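Local coordinates for protein transcriptional regulator (NtrC family) (PDB 3DZD) that probably activates sigma54-dependent transcription through an AAA+ ATPase domain that a response-regulator receiver domain controls, at residues Asp58-Ile63 with Val84-Lys89; Lys38-Leu43 with Glu68-Ser73; Val3-Val6 with Ile12-Ser15. All coordinates share one frame; numbering follows the deposited sequence.

In the fold
All three contacts lie in the CheY-like receiver domain, a five-stranded parallel sheet flanked by helices. Contact 3 is the buried one: it holds strand 2-6 to helix 10-22 through methyl groups, one of them also set against the strand's backbone. Contacts 1 and 2 are partly buried. Contact 1 uses the turn leading into helix 62-69, contact 2 its end. Contact 1 sets that turn against helix 85-93 through methyls and the base of a lysine. Contact 2 pairs the helix end with helix 33-42 and adds a bridging water and partners from the second subunit. Ile40 of contact 2 ties them together, since its side chain packs on Phe62 of contact 1 and on Leu4 of contact 3.

Contact 1: residues Asp58-Ile63 with Val84-Lys89; sequences DGVNFI and VDTAVK
In the CheY-like receiver fold, the turn leading into helix 62-69 packs beside the first turn of helix 85-93, and Val60 carries the contact for residues 58-63. Its two methyls take different partners. Val60 CG2 meets CG2 of Thr86 at 3.4 Å, a tight methyl-to-methyl approach. Val60 CG1 lies 4.2 Å from CB of Lys89, a looser and less certain contact, since the placing of that CB is doubtful in the model. Val60 has CG1 anti to its backbone N (chi1 -179°), and this leaves CG2 beside that nitrogen and directed at Thr86. Thr86 turns its methyl rather than its hydroxyl to the valine. Lys89 runs extended beyond CG. Lys89 NZ stays 6.5 Å from OD2 of Asp58, so no salt bridge forms, though the opposite charges may attract weakly. No hydrogen bond joins the two segments. Within 58-63 the turn is closed by backbone bonds from Phe62 N to Asp58 O (3.0 Å) and from Ile63 N to Val60 O (2.9 Å). Val60 also touches Lys93, one turn further along helix 85-93, and Ile63 continues the packing onto Ala90. Phe62 packs instead on helix 33-42, while Ala87 touches Phe98 of strand 97-100.

Contact 2: residues Lys38-Leu43 with Glu68-Ser73; sequences KKIKEL and ENSPDS
Ile40 meets Ser70 where two neighbouring helices of the CheY-like receiver fold come together, the last turn of helix 33-42 and the residue just past the end of helix 62-69. The methyl CG2 of Ile40 rests on CB of Ser70 at 3.8 Å. Ile40 CG2 is also 4.3 Å from the backbone O of Asn69. A chi1 of -68° sets CG1 of Ile40 beside the backbone N and leaves CG2 anti to that N, facing Ser70. The CG1 branch goes to Phe62 and Leu4. The side chain also packs on Phe65 and Ile66 of helix 62-69. Further out, the aliphatic part of Lys41 comes loosely near the side chain of Asn69.

No direct hydrogen bond crosses between the segments. A water does the joining instead. The water donates to the backbone O of Leu43 at 2.9 Å and pairs with OG of Ser70 at 2.8 Å. Leu43 is where the chain leaves helix 33-42, so the water links one helix end to the other.

Behind this shell, a type I beta turn runs from Ser70 to Ser73 and leads toward strand 74-79. Its bond from Ser73 N to Ser70 O is 2.9 Å long. Ser73 OG is also bonded to the backbone O of Phe45, which ties the turn to the loop after Leu43. The second subunit reaches the same region: NE2 of Gln258 of that subunit bonds to the backbone O of Ile40 and weakly to OG of Ser70. On the outer face of helix 33-42, a salt bridge spans one turn. There NZ of Lys38 meets OE2 of Glu42 at 3.0 Å, coming from above the carboxylate plane, 51° out of it.

Contact 3: residues Val3-Val6 with Ile12-Ser15; sequences VLVV and ITSS
Strand 2-6 and the early part of helix 10-22 come nearest at Val5 and Thr13, whose CA atoms are 6.2 Å apart. The side chain of Val5 sets out toward the helix, while that of its neighbour Val6 sets out away from it. One methyl of Val5 does most of the work. Val5 CG1 lies 4.1 Å from CG2 of Ile12 and, at the same separation of 4.1 Å, meets CG2 of Thr13. The valine thus touches two successive helix residues. It crosses Ile12 at about a right angle. Ile12 offers only its short branch here, and its CG1 and CD1 lead off from the strand.

Thr13 plays two roles. Its methyl covers the strand backbone, with Thr13 CG2 3.9 Å from the O of Val5. Its hydroxyl sits between the backbone N and the carbonyl carbon (chi1 38°), where it bonds to the backbone O of Glu9 one turn earlier. The polar atom is thereby satisfied by the residue just before the helix, and the methyl is left for the strand.

No hydrogen bond crosses the contact, and all three touching residues are buried. Leu16 and Leu20 of the same helix extend the packing along Val5, and Thr29 of strand 26-30 touches both Val5 and Thr13. On the other face of the strand, Leu4 packs on Ile40 and Val6 on Ala36, both of helix 33-42. Backbone bonds tie Val5 to Asp28 and Ala30 on one edge, and Leu4 to Val47 and Val49 on the other. This is the first beta-alpha-beta unit of the CheY-like receiver domain, with its helix laid over the parallel sheet.

Contact 1: residues Asp58-Ile63 with Val84-Lys89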
loop_
_atom_site.group_PDB
_atom_site.type_symbol
_atom_site.label_atom_id
_atom_site.label_comp_id
_atom_site.label_asym_id
_atom_site.label_seq_id
_atom_site.Cartn_x
_atom_site.Cartn_y
_atom_site.Cartn_z
ATOM N N ASP A 58 29.363 -23.144 -12.196
ATOM C CA ASP A 58 29.701 -22.051 -11.297
ATOM C C ASP A 58 28.489 -21.650 -10.455
ATOM O O ASP A 58 27.550 -21.033 -10.958
ATOM C CB ASP A 58 30.214 -20.854 -12.099
ATOM C CG ASP A 58 30.924 -19.834 -11.235
ATOM O OD1 ASP A 58 30.957 -20.016 -10.000
ATOM O OD2 ASP A 58 31.450 -18.848 -11.794
ATOM N N GLY A 59 28.518 -22.009 -9.174
ATOM C CA GLY A 59 27.433 -21.712 -8.255
ATOM C C GLY A 59 26.971 -20.267 -8.279
ATOM O O GLY A 59 25.772 -19.997 -8.238
ATOM N N VAL A 60 27.919 -19.339 -8.338
ATOM C CA VAL A 60 27.600 -17.916 -8.446
ATOM C C VAL A 60 26.764 -17.610 -9.692
ATOM O O VAL A 60 25.669 -17.047 -9.599
ATOM C CB VAL A 60 28.882 -17.063 -8.495
ATOM C CG1 VAL A 60 28.535 -15.585 -8.574
ATOM C CG2 VAL A 60 29.762 -17.354 -7.286
ATOM N N ASN A 61 27.285 -17.983 -10.859
ATOM C CA ASN A 61 26.604 -17.729 -12.125
ATOM C C ASN A 61 25.225 -18.374 -12.191
ATOM O O ASN A 61 24.330 -17.876 -12.876
ATOM C CB ASN A 61 27.460 -18.200 -13.302
ATOM C CG ASN A 61 28.744 -17.405 -13.440
ATOM O OD1 ASN A 61 28.812 -16.239 -13.042
ATOM N ND2 ASN A 61 29.773 -18.031 -14.006
ATOM N N PHE A 62 25.057 -19.483 -11.478
ATOM C CA PHE A 62 23.766 -20.162 -11.421
ATOM C C PHE A 62 22.663 -19.235 -10.917
ATOM O O PHE A 62 21.485 -19.453 -11.185
ATOM C CB PHE A 62 23.840 -21.400 -10.533
ATOM C CG PHE A 62 22.602 -22.239 -10.577
ATOM C CD1 PHE A 62 22.385 -23.117 -11.626
ATOM C CD2 PHE A 62 21.647 -22.142 -9.581
ATOM C CE1 PHE A 62 21.242 -23.890 -11.677
ATOM C CE2 PHE A 62 20.498 -22.914 -9.629
ATOM C CZ PHE A 62 20.298 -23.792 -10.680
ATOM N N ILE A 63 23.048 -18.204 -10.177
ATOM C CA ILE A 63 22.093 -17.194 -9.763
ATOM C C ILE A 63 21.356 -16.644 -10.982
ATOM O O ILE A 63 20.170 -16.328 -10.903
ATOM C CB ILE A 63 22.777 -16.052 -8.994
ATOM C CG1 ILE A 63 23.125 -16.511 -7.579
ATOM C CG2 ILE A 63 21.881 -14.831 -8.938
ATOM C CD1 ILE A 63 23.931 -15.510 -6.807
ATOM N N VAL A 84 34.860 -14.581 0.999
ATOM C CA VAL A 84 33.668 -13.750 0.919
ATOM C C VAL A 84 33.779 -12.749 -0.229
ATOM O O VAL A 84 33.036 -11.772 -0.290
ATOM C CB VAL A 84 33.401 -13.004 2.246
ATOM C CG1 VAL A 84 32.719 -13.928 3.251
ATOM C CG2 VAL A 84 34.700 -12.441 2.816
ATOM N N ASP A 85 34.720 -12.993 -1.133
ATOM C CA ASP A 85 34.810 -12.215 -2.360
ATOM C C ASP A 85 33.808 -12.804 -3.337
ATOM O O ASP A 85 33.161 -12.091 -4.103
ATOM C CB ASP A 85 36.219 -12.293 -2.940
ATOM C CG ASP A 85 37.281 -11.929 -1.929
ATOM O OD1 ASP A 85 36.989 -11.114 -1.029
ATOM O OD2 ASP A 85 38.407 -12.458 -2.035
ATOM N N THR A 86 33.693 -14.125 -3.294
ATOM C CA THR A 86 32.667 -14.837 -4.034
ATOM C C THR A 86 31.298 -14.332 -3.583
ATOM O O THR A 86 30.401 -14.111 -4.400
ATOM C CB THR A 86 32.758 -16.346 -3.756
ATOM O OG1 THR A 86 34.136 -16.729 -3.645
ATOM C CG2 THR A 86 32.101 -17.141 -4.865
ATOM N N ALA A 87 31.157 -14.141 -2.274
ATOM C CA ALA A 87 29.899 -13.700 -1.678
ATOM C C ALA A 87 29.416 -12.379 -2.275
ATOM O O ALA A 87 28.294 -12.294 -2.775
ATOM C CB ALA A 87 30.038 -13.595 -0.164
ATOM N N VAL A 88 30.261 -11.354 -2.219
ATOM C CA VAL A 88 29.951 -10.083 -2.864
ATOM C C VAL A 88 29.545 -10.320 -4.316
ATOM O O VAL A 88 28.552 -9.765 -4.802
ATOM C CB VAL A 88 31.156 -9.127 -2.846
ATOM C CG1 VAL A 88 30.880 -7.907 -3.715
ATOM C CG2 VAL A 88 31.481 -8.710 -1.428
ATOM N N LYS A 89 30.328 -11.144 -5.003
ATOM C CA LYS A 89 30.058 -11.492 -6.388
ATOM C C LYS A 89 28.588 -11.872 -6.500
ATOM O O LYS A 89 27.841 -11.293 -7.287
ATOM C CB LYS A 89 30.936 -12.675 -6.795
ATOM C CG LYS A 89 31.671 -12.534 -8.117
ATOM C CD LYS A 89 32.736 -13.625 -8.236
ATOM C CE LYS A 89 33.800 -13.281 -9.267
ATOM N NZ LYS A 89 35.005 -14.147 -9.115
#

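Contact 2: residues Lys38-Leu43 with Glu68-Ser73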
loop_
_atom_site.group_PDB
_atom_site.type_symbol
_atom_site.label_atom_id
_atom_site.label_comp_id
_atom_site.label_asym_id
_atom_site.label_seq_id
_atom_site.Cartn_x
_atom_site.Cartn_y
_atom_site.Cartn_z
ATOM N N LYS A 38 16.170 -28.732 -12.533
ATOM C CA LYS A 38 14.981 -29.560 -12.597
ATOM C C LYS A 38 13.922 -29.009 -11.650
ATOM O O LYS A 38 12.840 -28.593 -12.076
ATOM C CB LYS A 38 15.340 -30.995 -12.209
ATOM C CG LYS A 38 14.162 -31.888 -11.871
ATOM C CD LYS A 38 13.497 -32.420 -13.119
ATOM C CE LYS A 38 12.685 -33.656 -12.798
ATOM N NZ LYS A 38 11.831 -33.430 -11.601
ATOM N N LYS A 39 14.245 -28.990 -10.362
ATOM C CA LYS A 39 13.264 -28.627 -9.344
ATOM C C LYS A 39 12.769 -27.182 -9.434
ATOM O O LYS A 39 11.610 -26.898 -9.126
ATOM C CB LYS A 39 13.789 -28.966 -7.947
ATOM C CG LYS A 39 13.585 -30.429 -7.603
ATOM C CD LYS A 39 14.499 -30.919 -6.505
ATOM C CE LYS A 39 14.133 -32.345 -6.142
ATOM N NZ LYS A 39 15.193 -32.990 -5.347
ATOM N N ILE A 40 13.633 -26.277 -9.873
ATOM C CA ILE A 40 13.263 -24.869 -9.982
ATOM C C ILE A 40 12.186 -24.658 -11.052
ATOM O O ILE A 40 11.180 -23.984 -10.812
ATOM C CB ILE A 40 14.505 -23.993 -10.266
ATOM C CG1 ILE A 40 15.433 -23.993 -9.049
ATOM C CG2 ILE A 40 14.107 -22.583 -10.642
ATOM C CD1 ILE A 40 16.741 -23.283 -9.278
ATOM N N LYS A 41 12.394 -25.252 -12.224
ATOM C CA LYS A 41 11.461 -25.125 -13.342
ATOM C C LYS A 41 10.156 -25.847 -13.034
ATOM O O LYS A 41 9.105 -25.538 -13.598
ATOM C CB LYS A 41 12.085 -25.698 -14.620
ATOM C CG LYS A 41 13.304 -24.934 -15.118
ATOM C CD LYS A 41 14.226 -25.813 -15.947
ATOM C CE LYS A 41 13.565 -26.254 -17.243
ATOM N NZ LYS A 41 14.435 -27.168 -18.038
ATOM N N GLU A 42 10.242 -26.809 -12.126
ATOM C CA GLU A 42 9.133 -27.688 -11.796
ATOM C C GLU A 42 8.227 -27.063 -10.734
ATOM O O GLU A 42 6.999 -27.171 -10.800
ATOM C CB GLU A 42 9.700 -29.014 -11.289
ATOM C CG GLU A 42 8.697 -30.132 -11.079
ATOM C CD GLU A 42 9.356 -31.394 -10.539
ATOM O OE1 GLU A 42 10.167 -31.290 -9.591
ATOM O OE2 GLU A 42 9.066 -32.489 -11.064
ATOM N N LEU A 43 8.841 -26.397 -9.761
ATOM C CA LEU A 43 8.113 -25.898 -8.605
ATOM C C LEU A 43 8.731 -24.600 -8.081
ATOM O O LEU A 43 9.941 -24.388 -8.178
ATOM C CB LEU A 43 8.072 -26.978 -7.522
ATOM C CG LEU A 43 7.854 -26.599 -6.055
ATOM C CD1 LEU A 43 6.467 -26.004 -5.826
ATOM C CD2 LEU A 43 8.064 -27.823 -5.175
ATOM N N GLU A 68 16.424 -16.028 -14.053
ATOM C CA GLU A 68 15.736 -16.218 -15.322
ATOM C C GLU A 68 14.435 -17.004 -15.182
ATOM O O GLU A 68 13.412 -16.634 -15.756
ATOM C CB GLU A 68 16.655 -16.929 -16.315
ATOM C CG GLU A 68 16.133 -16.919 -17.736
ATOM C CD GLU A 68 15.950 -15.513 -18.264
ATOM O OE1 GLU A 68 16.907 -14.715 -18.166
ATOM O OE2 GLU A 68 14.849 -15.204 -18.773
ATOM N N ASN A 69 14.482 -18.087 -14.415
ATOM C CA ASN A 69 13.372 -19.029 -14.358
ATOM C C ASN A 69 12.592 -19.031 -13.039
ATOM O O ASN A 69 11.670 -19.829 -12.862
ATOM C CB ASN A 69 13.882 -20.435 -14.674
ATOM C CG ASN A 69 14.874 -20.446 -15.827
ATOM O OD1 ASN A 69 14.903 -19.529 -16.647
ATOM N ND2 ASN A 69 15.697 -21.484 -15.890
ATOM N N SER A 70 12.959 -18.141 -12.120
ATOM C CA SER A 70 12.257 -18.016 -10.844
ATOM C C SER A 70 12.564 -16.659 -10.210
ATOM O O SER A 70 13.114 -16.588 -9.109
ATOM C CB SER A 70 12.656 -19.153 -9.901
ATOM O OG SER A 70 11.620 -19.435 -8.978
ATOM N N PRO A 71 12.180 -15.573 -10.902
ATOM C CA PRO A 71 12.579 -14.192 -10.601
ATOM C C PRO A 71 12.162 -13.736 -9.209
ATOM O O PRO A 71 12.776 -12.823 -8.659
ATOM C CB PRO A 71 11.824 -13.372 -11.654
ATOM C CG PRO A 71 11.413 -14.347 -12.700
ATOM C CD PRO A 71 11.183 -15.627 -11.982
ATOM N N ASP A 72 11.129 -14.359 -8.655
ATOM C CA ASP A 72 10.635 -13.984 -7.338
ATOM C C ASP A 72 11.379 -14.696 -6.206
ATOM O O ASP A 72 11.251 -14.321 -5.041
ATOM C CB ASP A 72 9.133 -14.251 -7.237
ATOM C CG ASP A 72 8.316 -13.353 -8.152
ATOM O OD1 ASP A 72 8.372 -12.114 -7.991
ATOM O OD2 ASP A 72 7.608 -13.894 -9.028
ATOM N N SER A 73 12.151 -15.726 -6.540
ATOM C CA SER A 73 12.925 -16.424 -5.519
ATOM C C SER A 73 13.964 -15.506 -4.881
ATOM O O SER A 73 14.666 -14.766 -5.573
ATOM C CB SER A 73 13.614 -17.653 -6.093
ATOM O OG SER A 73 12.687 -18.701 -6.289
HETATM O O HOH W 1 11.392 -21.905 -7.787
#

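Contact 3: residues Val3-Val6 with Ile12-Ser15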
loop_
_atom_site.group_PDB
_atom_site.type_symbol
_atom_site.label_atom_id
_atom_site.label_comp_id
_atom_site.label_asym_id
_atom_site.label_seq_id
_atom_site.Cartn_x
_atom_site.Cartn_y
_atom_site.Cartn_z
ATOM N N VAL A 3 11.589 -24.289 0.822
ATOM C CA VAL A 3 12.974 -23.833 0.764
ATOM C C VAL A 3 13.817 -24.860 0.028
ATOM O O VAL A 3 13.877 -26.012 0.439
ATOM C CB VAL A 3 13.570 -23.625 2.175
ATOM C CG1 VAL A 3 15.029 -23.181 2.085
ATOM C CG2 VAL A 3 12.745 -22.612 2.959
ATOM N N LEU A 4 14.457 -24.453 -1.062
ATOM C CA LEU A 4 15.325 -25.369 -1.794
ATOM C C LEU A 4 16.759 -25.176 -1.347
ATOM O O LEU A 4 17.281 -24.062 -1.390
ATOM C CB LEU A 4 15.222 -25.158 -3.312
ATOM C CG LEU A 4 16.224 -25.942 -4.175
ATOM C CD1 LEU A 4 15.952 -27.445 -4.135
ATOM C CD2 LEU A 4 16.228 -25.439 -5.611
ATOM N N VAL A 5 17.384 -26.264 -0.909
ATOM C CA VAL A 5 18.771 -26.242 -0.461
ATOM C C VAL A 5 19.665 -26.933 -1.480
ATOM O O VAL A 5 19.555 -28.144 -1.693
ATOM C CB VAL A 5 18.944 -26.931 0.906
ATOM C CG1 VAL A 5 20.395 -26.843 1.352
ATOM C CG2 VAL A 5 18.041 -26.291 1.945
ATOM N N VAL A 6 20.534 -26.149 -2.114
ATOM C CA VAL A 6 21.458 -26.651 -3.126
ATOM C C VAL A 6 22.891 -26.712 -2.589
ATOM O O VAL A 6 23.503 -25.673 -2.327
ATOM C CB VAL A 6 21.452 -25.754 -4.374
ATOM C CG1 VAL A 6 22.257 -26.395 -5.483
ATOM C CG2 VAL A 6 20.025 -25.493 -4.829
ATOM N N ILE A 12 25.452 -30.259 4.853
ATOM C CA ILE A 12 24.625 -29.095 4.614
ATOM C C ILE A 12 23.183 -29.504 4.360
ATOM O O ILE A 12 22.278 -29.115 5.103
ATOM C CB ILE A 12 25.148 -28.249 3.446
ATOM C CG1 ILE A 12 26.482 -27.613 3.822
ATOM C CG2 ILE A 12 24.140 -27.160 3.097
ATOM C CD1 ILE A 12 26.378 -26.656 4.995
ATOM N N THR A 13 22.973 -30.302 3.321
ATOM C CA THR A 13 21.622 -30.639 2.897
ATOM C C THR A 13 20.812 -31.339 3.982
ATOM O O THR A 13 19.630 -31.057 4.152
ATOM C CB THR A 13 21.624 -31.488 1.613
ATOM O OG1 THR A 13 22.719 -32.410 1.653
ATOM C CG2 THR A 13 21.767 -30.593 0.388
ATOM N N SER A 14 21.441 -32.252 4.714
ATOM C CA SER A 14 20.756 -32.951 5.793
ATOM C C SER A 14 20.506 -32.036 6.986
ATOM O O SER A 14 19.368 -31.873 7.426
ATOM C CB SER A 14 21.551 -34.182 6.237
ATOM O OG SER A 14 21.360 -35.266 5.344
ATOM N N SER A 15 21.567 -31.448 7.518
ATOM C CA SER A 15 21.428 -30.577 8.678
ATOM C C SER A 15 20.362 -29.523 8.415
ATOM O O SER A 15 19.396 -29.406 9.172
ATOM C CB SER A 15 22.757 -29.908 9.015
ATOM O OG SER A 15 23.726 -30.869 9.381
#